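Local coordinates for protein family 88 glycosyl hydrolase (PDB 5NOA) that probably acts as a glycoside hydrolase of the unsaturated rhamnogalacturonyl hydrolase type, in the breakdown of arabinogalactan glycans by a gut bacterium, at residues R53-N58 / Y103-S108; F114-I119 / W156-G161; K319-L324 / G362-A367. One frame throughout, in Å; residues are numbered along the deposited sequence.

In the fold
Along the chain the three contacts come in series, each closing before the next opens, so none nests or crosses. Contact 1 joins residues 53-58, which lead into helix 56-72, to 103-108 in the long connection beyond helix 75-87, closing a loop of 44 intervening residues. The same connection supplies 114-119 to contact 2, which closes a loop of 36 residues at 156-161, where helix 160-176 begins. Contacts 1 and 2 touch, notably through Glu107 O with Tyr117 OH and Tyr103 O with Trp157 NE1. Contact 3, on the other side of the chain's centre from these two, closes a loop of 37 residues by pairing helices 310-328 and 358-377.

Contact 1. Residues R53-N58 / Y103-S108; sequences RSFWDN and YSYGES
Arg53 and Glu107 form a salt bridge at the exposed edge of this contact: NH2 of Arg53 donates to OE1 of Glu107 at 3.1 Å, with an N-H...O angle of 160°. The oxygen lies near the guanidinium plane, but the donor comes in from above the carboxylate, and the two flat groups stand 84° apart. The other carboxylate oxygen is engaged as well. Tyr105 OH donates to Glu107 OE2 over a short 2.5 Å, meeting it on the anti side, and the same hydroxyl accepts from a water at 2.7 Å. That water in turn accepts from Trp56 NE1 at 2.9 Å, so a chain of bonds runs from Arg53 through Glu107, Tyr105 and the water to the indole of Trp56.

The Phe55 ring packs against this network; CG anti to the backbone N (chi1 -161°) carries its CZ to Glu107 and Tyr105. That CZ reaches the CG of Glu107 at 3.7 Å, while Tyr105 OH sits at the ring's edge. Phe55 CE1 also packs 3.6 Å from Gly106 O, a buried carbonyl with no hydrogen-bond partner in the model. Arg53 O, by contrast, takes two donors, Asn58 ND2 at 2.9 Å and Trp84 NE1. With Phe55 as the N-cap residue of helix 56-72, the contact is a loop packed on a helix start, consistent with the loop ends of the (alpha/alpha)6 barrel expected for this family.

Contact 2. Residues F114-I119 / W156-G161; sequences FGDYQI and WWWADG
A water bridges Gln118 and Trp156, giving to OE1 of Gln118 at 2.7 Å and accepting from NE1 of Trp156 at 2.9 Å. The amide nitrogen of Gln118 is occupied too, bonding Gln147 OE1 and Val112 O, so both ends of the amide are held and its orientation is fixed.

Away from the water the contact centres on the Trp158 indole. Phe114 CE1 lies over one face, offset toward the rim and 3.4 Å from CH2 of Trp158; the two ring planes make an oblique 41°. The backbone N of Gly161 lies over the opposite face, toward its rim, and a CB on Gly161 would fall only 2.9 Å from Trp158 CH2. At the edge, OD1 of Asp116 stands 3.4 Å from CZ2 of Trp158, the carboxylate turned nearly at right angles to the indole, beside the backbone of Gly115. Trp157 flanks both aromatics: its face receives Trp158 CE3, its CZ2 meets Phe114 CE1 at 3.7 Å, and its NE1 bonds Tyr103 O. An alanine in place of Trp158 would probably open a gap between Phe114 and Gly161 and leave the Phe114 ring less tightly held.

Largely buried aromatics thus join the loop before helix 120-130 to the start of helix 160-176, in the loops joining the helices of what is probably an (alpha/alpha)6 barrel.

Contact 3. Residues K319-L324 / G362-A367; sequences KAWKYL and GAFLLA
Trp321 and Phe364 both carry CG anti to the backbone N, with chi1 within a few degrees of 180°, and this swings each ring off its own helix toward the other. Their tips meet between CH2 of Trp321 and CZ of Phe364 at 4.0 Å. The side chains cross at about a right angle and the ring planes stand 45° apart, an oblique pairing.

Leu324, one turn on from Trp321, meets the same phenylalanine at the neighbouring ring carbon: its CB lies 3.9 Å from CE2 of Phe364. Its own carbonyl oxygen sits in the plane of that ring, at its edge, with Leu324 O 3.6 Å from Phe364 CE2. Phe364 is thus touched at two adjacent carbons by two residues of the opposing helix. One turn further along its own helix, Ala367 takes the branch of Leu324, CD1 reaching CB of Ala367 at 4.2 Å. The Trp321 indole also comes near this residue's backbone, CZ3 standing 4.4 Å from Ala367 C.

The axes of these short segments, from helices 310-328 and 358-377, approach no closer than 11.8 Å and run at 131° to each other, a spacing bridged by large side chains rather than by backbones in close apposition. Around the pair, Phe364 continues onto Ile36 and Val40 of helix 29-47, Leu324 onto Thr296 of helix 289-304, and Trp321 onto Ala368 and Arg371. With no hydrogen bond or salt bridge between the two segments, their association probably rests on shape and exclusion of water, with the Leu324 carbonyl adding at most a weak electrostatic attraction to the Phe364 ring edge.

Contact 1. Residues R53-N58 / Y103-S108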
loop_
_atom_site.group_PDB
_atom_site.type_symbol
_atom_site.label_atom_id
_atom_site.label_comp_id
_atom_site.label_asym_id
_atom_site.label_seq_id
_atom_site.Cartn_x
_atom_site.Cartn_y
_atom_site.Cartn_z
ATOM N N ARG A 53 10.930 -8.341 12.253
ATOM C CA ARG A 53 11.638 -8.511 11.004
ATOM C C ARG A 53 11.193 -7.504 9.939
ATOM O O ARG A 53 10.185 -6.781 10.079
ATOM C CB ARG A 53 11.525 -9.955 10.524
ATOM C CG ARG A 53 10.117 -10.402 10.195
ATOM C CD ARG A 53 10.119 -11.844 9.710
ATOM N NE ARG A 53 8.764 -12.266 9.454
ATOM C CZ ARG A 53 8.424 -13.508 9.124
ATOM N NH1 ARG A 53 9.350 -14.452 8.991
ATOM N NH2 ARG A 53 7.161 -13.772 8.952
ATOM N N SER A 54 11.945 -7.563 8.843
ATOM C CA SER A 54 11.800 -6.604 7.737
ATOM C C SER A 54 10.692 -6.958 6.749
ATOM O O SER A 54 10.449 -6.186 5.828
ATOM C CB SER A 54 13.145 -6.530 6.972
ATOM O OG SER A 54 13.299 -7.718 6.169
ATOM N N PHE A 55 10.032 -8.095 6.939
ATOM C CA PHE A 55 9.020 -8.636 6.034
ATOM C C PHE A 55 7.817 -7.702 5.890
ATOM O O PHE A 55 7.618 -6.764 6.693
ATOM C CB PHE A 55 8.609 -10.019 6.571
ATOM C CG PHE A 55 7.918 -10.953 5.605
ATOM C CD1 PHE A 55 8.465 -11.287 4.376
ATOM C CD2 PHE A 55 6.761 -11.616 6.006
ATOM C CE1 PHE A 55 7.848 -12.216 3.544
ATOM C CE2 PHE A 55 6.141 -12.523 5.183
ATOM C CZ PHE A 55 6.681 -12.812 3.951
ATOM N N TRP A 56 6.997 -7.982 4.880
ATOM C CA TRP A 56 6.041 -6.999 4.357
ATOM C C TRP A 56 5.086 -6.429 5.368
ATOM O O TRP A 56 4.694 -5.279 5.223
ATOM C CB TRP A 56 5.242 -7.570 3.189
ATOM C CG TRP A 56 4.237 -8.596 3.597
ATOM C CD1 TRP A 56 4.447 -9.938 3.734
ATOM C CD2 TRP A 56 2.865 -8.361 3.959
ATOM N NE1 TRP A 56 3.294 -10.553 4.165
ATOM C CE2 TRP A 56 2.312 -9.597 4.296
ATOM C CE3 TRP A 56 2.062 -7.205 4.036
ATOM C CZ2 TRP A 56 0.996 -9.731 4.716
ATOM C CZ3 TRP A 56 0.748 -7.348 4.463
ATOM C CH2 TRP A 56 0.241 -8.606 4.812
ATOM N N ASP A 57 4.607 -7.245 6.294
ATOM C CA ASP A 57 3.544 -6.747 7.174
ATOM C C ASP A 57 4.103 -5.654 8.101
ATOM O O ASP A 57 3.478 -4.607 8.279
ATOM C CB ASP A 57 2.869 -7.904 7.900
ATOM C CG ASP A 57 3.826 -8.785 8.746
ATOM O OD1 ASP A 57 5.008 -9.052 8.355
ATOM O OD2 ASP A 57 3.375 -9.247 9.813
ATOM N N ASN A 58 5.285 -5.890 8.659
ATOM C CA ASN A 58 5.940 -4.855 9.460
ATOM C C ASN A 58 6.349 -3.703 8.577
ATOM O O ASN A 58 6.181 -2.522 8.937
ATOM C CB ASN A 58 7.157 -5.418 10.180
ATOM C CG ASN A 58 6.804 -6.387 11.261
ATOM O OD1 ASN A 58 5.717 -6.338 11.831
ATOM N ND2 ASN A 58 7.734 -7.272 11.556
ATOM N N TYR A 103 11.965 -15.779 -5.636
ATOM C CA TYR A 103 10.926 -14.761 -5.709
ATOM C C TYR A 103 9.506 -15.249 -5.697
ATOM O O TYR A 103 8.580 -14.453 -5.837
ATOM C CB TYR A 103 11.143 -13.796 -6.866
ATOM C CG TYR A 103 11.102 -14.317 -8.257
ATOM C CD1 TYR A 103 12.217 -14.944 -8.811
ATOM C CD2 TYR A 103 10.013 -14.078 -9.074
ATOM C CE1 TYR A 103 12.209 -15.355 -10.134
ATOM C CE2 TYR A 103 10.008 -14.442 -10.391
ATOM C CZ TYR A 103 11.109 -15.086 -10.931
ATOM O OH TYR A 103 11.155 -15.456 -12.255
ATOM N N SER A 104 9.302 -16.561 -5.493
ATOM C CA SER A 104 7.992 -17.065 -5.081
ATOM C C SER A 104 7.785 -16.768 -3.599
ATOM O O SER A 104 8.585 -16.058 -3.003
ATOM C CB SER A 104 7.930 -18.543 -5.395
ATOM O OG SER A 104 9.001 -19.214 -4.787
ATOM N N TYR A 105 6.684 -17.245 -2.989
ATOM C CA TYR A 105 6.441 -16.899 -1.593
ATOM C C TYR A 105 7.411 -17.631 -0.669
ATOM O O TYR A 105 7.520 -18.860 -0.683
ATOM C CB TYR A 105 5.009 -17.269 -1.165
ATOM C CG TYR A 105 4.709 -16.800 0.255
ATOM C CD1 TYR A 105 5.032 -17.551 1.354
ATOM C CD2 TYR A 105 4.178 -15.548 0.478
ATOM C CE1 TYR A 105 4.806 -17.068 2.632
ATOM C CE2 TYR A 105 3.932 -15.065 1.747
ATOM C CZ TYR A 105 4.274 -15.820 2.814
ATOM O OH TYR A 105 4.062 -15.336 4.100
ATOM N N GLY A 106 8.050 -16.877 0.223
ATOM C CA GLY A 106 8.814 -17.423 1.278
ATOM C C GLY A 106 9.148 -16.357 2.273
ATOM O O GLY A 106 9.182 -15.164 1.949
ATOM N N GLU A 107 9.402 -16.814 3.498
ATOM C CA GLU A 107 9.742 -15.942 4.626
ATOM C C GLU A 107 11.184 -16.104 5.081
ATOM O O GLU A 107 11.632 -15.405 5.983
ATOM C CB GLU A 107 8.789 -16.217 5.803
ATOM C CG GLU A 107 7.331 -16.179 5.343
ATOM C CD GLU A 107 6.303 -16.426 6.447
ATOM O OE1 GLU A 107 6.702 -16.508 7.631
ATOM O OE2 GLU A 107 5.096 -16.514 6.103
ATOM N N SER A 108 11.913 -17.027 4.462
ATOM C CA SER A 108 13.251 -17.318 4.861
ATOM C C SER A 108 14.238 -16.416 4.123
ATOM O O SER A 108 13.855 -15.673 3.205
ATOM C CB SER A 108 13.533 -18.796 4.658
ATOM O OG SER A 108 13.475 -19.122 3.325
HETATM O O HOH W 1 2.532 -13.240 5.006
#

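Contact 2. Residues F114-I119 / W156-G161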
loop_
_atom_site.group_PDB
_atom_site.type_symbol
_atom_site.label_atom_id
_atom_site.label_comp_id
_atom_site.label_asym_id
_atom_site.label_seq_id
_atom_site.Cartn_x
_atom_site.Cartn_y
_atom_site.Cartn_z
ATOM N N PHE A 114 11.845 -11.679 -3.632
ATOM C CA PHE A 114 10.417 -11.635 -3.395
ATOM C C PHE A 114 10.057 -10.257 -2.876
ATOM O O PHE A 114 10.598 -9.810 -1.864
ATOM C CB PHE A 114 10.073 -12.710 -2.364
ATOM C CG PHE A 114 8.605 -12.828 -2.033
ATOM C CD1 PHE A 114 7.592 -12.642 -2.991
ATOM C CD2 PHE A 114 8.231 -13.173 -0.747
ATOM C CE1 PHE A 114 6.268 -12.786 -2.653
ATOM C CE2 PHE A 114 6.906 -13.298 -0.413
ATOM C CZ PHE A 114 5.933 -13.084 -1.362
ATOM N N GLY A 115 9.129 -9.570 -3.549
ATOM C CA GLY A 115 8.782 -8.221 -3.193
ATOM C C GLY A 115 8.330 -8.016 -1.781
ATOM O O GLY A 115 8.516 -6.901 -1.239
ATOM N N ASP A 116 7.768 -9.041 -1.137
ATOM C CA ASP A 116 7.453 -8.898 0.283
ATOM C C ASP A 116 8.677 -8.639 1.175
ATOM O O ASP A 116 8.522 -8.125 2.284
ATOM C CB ASP A 116 6.682 -10.116 0.786
ATOM C CG ASP A 116 5.202 -10.112 0.415
ATOM O OD1 ASP A 116 4.717 -9.113 -0.127
ATOM O OD2 ASP A 116 4.546 -11.125 0.758
ATOM N N TYR A 117 9.874 -8.968 0.678
ATOM C CA TYR A 117 11.135 -8.675 1.340
ATOM C C TYR A 117 11.841 -7.472 0.770
ATOM O O TYR A 117 13.030 -7.229 1.090
ATOM C CB TYR A 117 12.045 -9.912 1.404
ATOM C CG TYR A 117 11.976 -10.665 2.695
ATOM C CD1 TYR A 117 12.186 -10.022 3.913
ATOM C CD2 TYR A 117 11.752 -12.029 2.672
ATOM C CE1 TYR A 117 12.168 -10.746 5.102
ATOM C CE2 TYR A 117 11.736 -12.751 3.848
ATOM C CZ TYR A 117 11.949 -12.105 5.052
ATOM O OH TYR A 117 11.884 -12.825 6.219
ATOM N N GLN A 118 11.139 -6.685 -0.042
ATOM C CA GLN A 118 11.695 -5.481 -0.628
ATOM C C GLN A 118 10.974 -4.203 -0.240
ATOM O O GLN A 118 11.520 -3.121 -0.399
ATOM C CB GLN A 118 11.727 -5.642 -2.144
ATOM C CG GLN A 118 12.567 -6.823 -2.615
ATOM C CD GLN A 118 12.502 -7.037 -4.096
ATOM O OE1 GLN A 118 11.550 -6.616 -4.748
ATOM N NE2 GLN A 118 13.501 -7.741 -4.655
ATOM N N ILE A 119 9.748 -4.318 0.282
ATOM C CA ILE A 119 9.059 -3.119 0.723
ATOM C C ILE A 119 9.822 -2.403 1.815
ATOM O O ILE A 119 9.754 -1.167 1.909
ATOM C CB ILE A 119 7.590 -3.396 1.097
ATOM C CG1 ILE A 119 6.959 -2.196 1.853
ATOM C CG2 ILE A 119 7.419 -4.679 1.885
ATOM C CD1 ILE A 119 5.447 -2.280 2.044
ATOM N N TRP A 156 6.606 -9.562 -10.376
ATOM C CA TRP A 156 5.398 -9.016 -9.723
ATOM C C TRP A 156 4.195 -9.834 -10.180
ATOM O O TRP A 156 3.431 -9.457 -11.086
ATOM C CB TRP A 156 5.226 -7.530 -9.988
ATOM C CG TRP A 156 6.373 -6.700 -9.499
ATOM C CD1 TRP A 156 7.387 -7.101 -8.661
ATOM C CD2 TRP A 156 6.680 -5.340 -9.866
ATOM N NE1 TRP A 156 8.294 -6.081 -8.509
ATOM C CE2 TRP A 156 7.876 -4.987 -9.218
ATOM C CE3 TRP A 156 6.052 -4.369 -10.686
ATOM C CZ2 TRP A 156 8.460 -3.726 -9.379
ATOM C CZ3 TRP A 156 6.618 -3.173 -10.833
ATOM C CH2 TRP A 156 7.802 -2.842 -10.189
ATOM N N TRP A 157 4.046 -10.997 -9.546
ATOM C CA TRP A 157 3.078 -12.015 -9.920
ATOM C C TRP A 157 1.828 -12.052 -9.036
ATOM O O TRP A 157 0.965 -12.905 -9.220
ATOM C CB TRP A 157 3.744 -13.416 -9.987
ATOM C CG TRP A 157 4.484 -13.750 -8.736
ATOM C CD1 TRP A 157 5.822 -13.558 -8.494
ATOM C CD2 TRP A 157 3.949 -14.325 -7.530
ATOM N NE1 TRP A 157 6.122 -13.925 -7.221
ATOM C CE2 TRP A 157 5.011 -14.435 -6.618
ATOM C CE3 TRP A 157 2.684 -14.795 -7.147
ATOM C CZ2 TRP A 157 4.844 -14.938 -5.351
ATOM C CZ3 TRP A 157 2.542 -15.311 -5.913
ATOM C CH2 TRP A 157 3.598 -15.367 -5.014
ATOM N N TRP A 158 1.741 -11.118 -8.101
ATOM C CA TRP A 158 0.562 -10.987 -7.255
ATOM C C TRP A 158 0.333 -9.493 -7.047
ATOM O O TRP A 158 1.265 -8.693 -7.073
ATOM C CB TRP A 158 0.745 -11.754 -5.926
ATOM C CG TRP A 158 1.653 -11.109 -4.896
ATOM C CD1 TRP A 158 1.256 -10.656 -3.683
ATOM C CD2 TRP A 158 3.066 -10.836 -4.975
ATOM N NE1 TRP A 158 2.301 -10.118 -3.005
ATOM C CE2 TRP A 158 3.431 -10.215 -3.758
ATOM C CE3 TRP A 158 4.076 -11.082 -5.921
ATOM C CZ2 TRP A 158 4.689 -9.747 -3.512
ATOM C CZ3 TRP A 158 5.363 -10.640 -5.653
ATOM C CH2 TRP A 158 5.646 -9.956 -4.460
ATOM N N ALA A 159 -0.930 -9.128 -6.863
ATOM C CA ALA A 159 -1.297 -7.715 -6.881
ATOM C C ALA A 159 -0.587 -6.889 -5.821
ATOM O O ALA A 159 -0.149 -5.779 -6.092
ATOM C CB ALA A 159 -2.821 -7.544 -6.777
ATOM N N ASP A 160 -0.483 -7.437 -4.630
ATOM C CA ASP A 160 0.071 -6.696 -3.514
ATOM C C ASP A 160 1.489 -6.256 -3.807
ATOM O O ASP A 160 1.959 -5.223 -3.293
ATOM C CB ASP A 160 0.120 -7.481 -2.173
ATOM C CG ASP A 160 -1.056 -8.409 -1.896
ATOM O OD1 ASP A 160 -1.894 -8.705 -2.747
ATOM O OD2 ASP A 160 -1.155 -8.831 -0.728
ATOM N N GLY A 161 2.211 -7.073 -4.582
ATOM C CA GLY A 161 3.583 -6.780 -4.920
ATOM C C GLY A 161 3.782 -5.426 -5.562
ATOM O O GLY A 161 4.871 -4.851 -5.503
HETATM O O HOH W 2 10.367 -7.432 -7.007
#

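Contact 3. Residues K319-L324 / G362-A367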
loop_
_atom_site.group_PDB
_atom_site.type_symbol
_atom_site.label_atom_id
_atom_site.label_comp_id
_atom_site.label_asym_id
_atom_site.label_seq_id
_atom_site.Cartn_x
_atom_site.Cartn_y
_atom_site.Cartn_z
ATOM N N LYS A 319 -17.523 9.344 2.309
ATOM C CA LYS A 319 -18.215 8.185 2.872
ATOM C C LYS A 319 -17.208 7.201 3.450
ATOM O O LYS A 319 -17.471 6.572 4.478
ATOM C CB LYS A 319 -19.093 7.508 1.825
ATOM C CG LYS A 319 -20.366 8.236 1.504
ATOM C CD LYS A 319 -21.267 7.416 0.588
ATOM C CE LYS A 319 -20.899 7.637 -0.847
ATOM N NZ LYS A 319 -21.879 6.940 -1.715
ATOM N N ALA A 320 -16.072 7.026 2.771
ATOM C CA ALA A 320 -15.035 6.115 3.263
ATOM C C ALA A 320 -14.417 6.583 4.570
ATOM O O ALA A 320 -14.237 5.792 5.499
ATOM C CB ALA A 320 -13.990 5.895 2.202
ATOM N N TRP A 321 -14.106 7.874 4.630
ATOM C CA TRP A 321 -13.536 8.417 5.870
ATOM C C TRP A 321 -14.528 8.349 7.010
ATOM O O TRP A 321 -14.159 8.126 8.154
ATOM C CB TRP A 321 -13.006 9.847 5.684
ATOM C CG TRP A 321 -12.443 10.347 6.967
ATOM C CD1 TRP A 321 -13.035 11.213 7.820
ATOM C CD2 TRP A 321 -11.247 9.900 7.596
ATOM N NE1 TRP A 321 -12.257 11.366 8.951
ATOM C CE2 TRP A 321 -11.157 10.563 8.834
ATOM C CE3 TRP A 321 -10.223 8.999 7.226
ATOM C CZ2 TRP A 321 -10.104 10.340 9.707
ATOM C CZ3 TRP A 321 -9.187 8.788 8.098
ATOM C CH2 TRP A 321 -9.135 9.466 9.319
ATOM N N LYS A 322 -15.808 8.555 6.706
ATOM C CA LYS A 322 -16.816 8.380 7.697
ATOM C C LYS A 322 -16.776 6.956 8.321
ATOM O O LYS A 322 -16.782 6.789 9.536
ATOM C CB LYS A 322 -18.149 8.724 7.086
ATOM C CG LYS A 322 -19.299 8.420 7.980
ATOM C CD LYS A 322 -20.578 8.960 7.365
ATOM C CE LYS A 322 -21.799 8.487 8.115
ATOM N NZ LYS A 322 -21.898 9.243 9.368
ATOM N N TYR A 323 -16.691 5.941 7.477
ATOM C CA TYR A 323 -16.528 4.587 7.965
ATOM C C TYR A 323 -15.251 4.451 8.796
ATOM O O TYR A 323 -15.266 3.863 9.887
ATOM C CB TYR A 323 -16.525 3.594 6.779
ATOM C CG TYR A 323 -15.930 2.265 7.201
ATOM C CD1 TYR A 323 -16.648 1.354 7.966
ATOM C CD2 TYR A 323 -14.607 1.968 6.931
ATOM C CE1 TYR A 323 -16.078 0.192 8.428
ATOM C CE2 TYR A 323 -14.035 0.791 7.368
ATOM C CZ TYR A 323 -14.771 -0.092 8.139
ATOM O OH TYR A 323 -14.241 -1.267 8.644
ATOM N N LEU A 324 -14.129 4.933 8.264
ATOM C CA LEU A 324 -12.857 4.726 8.981
ATOM C C LEU A 324 -12.862 5.367 10.344
ATOM O O LEU A 324 -12.361 4.799 11.280
ATOM C CB LEU A 324 -11.697 5.247 8.145
ATOM C CG LEU A 324 -11.405 4.471 6.861
ATOM C CD1 LEU A 324 -10.426 5.240 5.987
ATOM C CD2 LEU A 324 -10.880 3.082 7.170
ATOM N N GLY A 362 -0.921 0.815 9.138
ATOM C CA GLY A 362 -0.215 1.550 8.100
ATOM C C GLY A 362 -1.158 2.167 7.070
ATOM O O GLY A 362 -1.029 3.350 6.726
ATOM N N ALA A 363 -2.103 1.371 6.571
ATOM C CA ALA A 363 -3.068 1.865 5.603
ATOM C C ALA A 363 -3.920 3.004 6.158
ATOM O O ALA A 363 -4.177 4.006 5.473
ATOM C CB ALA A 363 -3.957 0.711 5.134
ATOM N N PHE A 364 -4.367 2.829 7.413
ATOM C CA PHE A 364 -5.163 3.857 8.064
ATOM C C PHE A 364 -4.373 5.166 8.148
ATOM O O PHE A 364 -4.901 6.256 7.888
ATOM C CB PHE A 364 -5.618 3.372 9.442
ATOM C CG PHE A 364 -6.569 4.309 10.114
ATOM C CD1 PHE A 364 -6.102 5.451 10.769
ATOM C CD2 PHE A 364 -7.928 4.055 10.083
ATOM C CE1 PHE A 364 -7.006 6.318 11.344
ATOM C CE2 PHE A 364 -8.818 4.905 10.681
ATOM C CZ PHE A 364 -8.342 6.033 11.296
ATOM N N LEU A 365 -3.107 5.080 8.559
ATOM C CA LEU A 365 -2.273 6.264 8.648
ATOM C C LEU A 365 -2.115 6.952 7.312
ATOM O O LEU A 365 -2.182 8.182 7.231
ATOM C CB LEU A 365 -0.908 5.922 9.221
ATOM C CG LEU A 365 -0.909 5.533 10.706
ATOM C CD1 LEU A 365 0.455 5.000 11.095
ATOM C CD2 LEU A 365 -1.270 6.689 11.603
ATOM N N LEU A 366 -1.950 6.175 6.231
ATOM C CA LEU A 366 -1.892 6.799 4.895
ATOM C C LEU A 366 -3.159 7.599 4.594
ATOM O O LEU A 366 -3.125 8.756 4.173
ATOM C CB LEU A 366 -1.693 5.751 3.810
ATOM C CG LEU A 366 -0.382 5.009 3.792
ATOM C CD1 LEU A 366 -0.429 3.994 2.658
ATOM C CD2 LEU A 366 0.791 5.938 3.596
ATOM N N ALA A 367 -4.299 6.964 4.807
ATOM C CA ALA A 367 -5.592 7.616 4.558
ATOM C C ALA A 367 -5.746 8.874 5.388
ATOM O O ALA A 367 -6.173 9.912 4.878
ATOM C CB ALA A 367 -6.693 6.654 4.845
#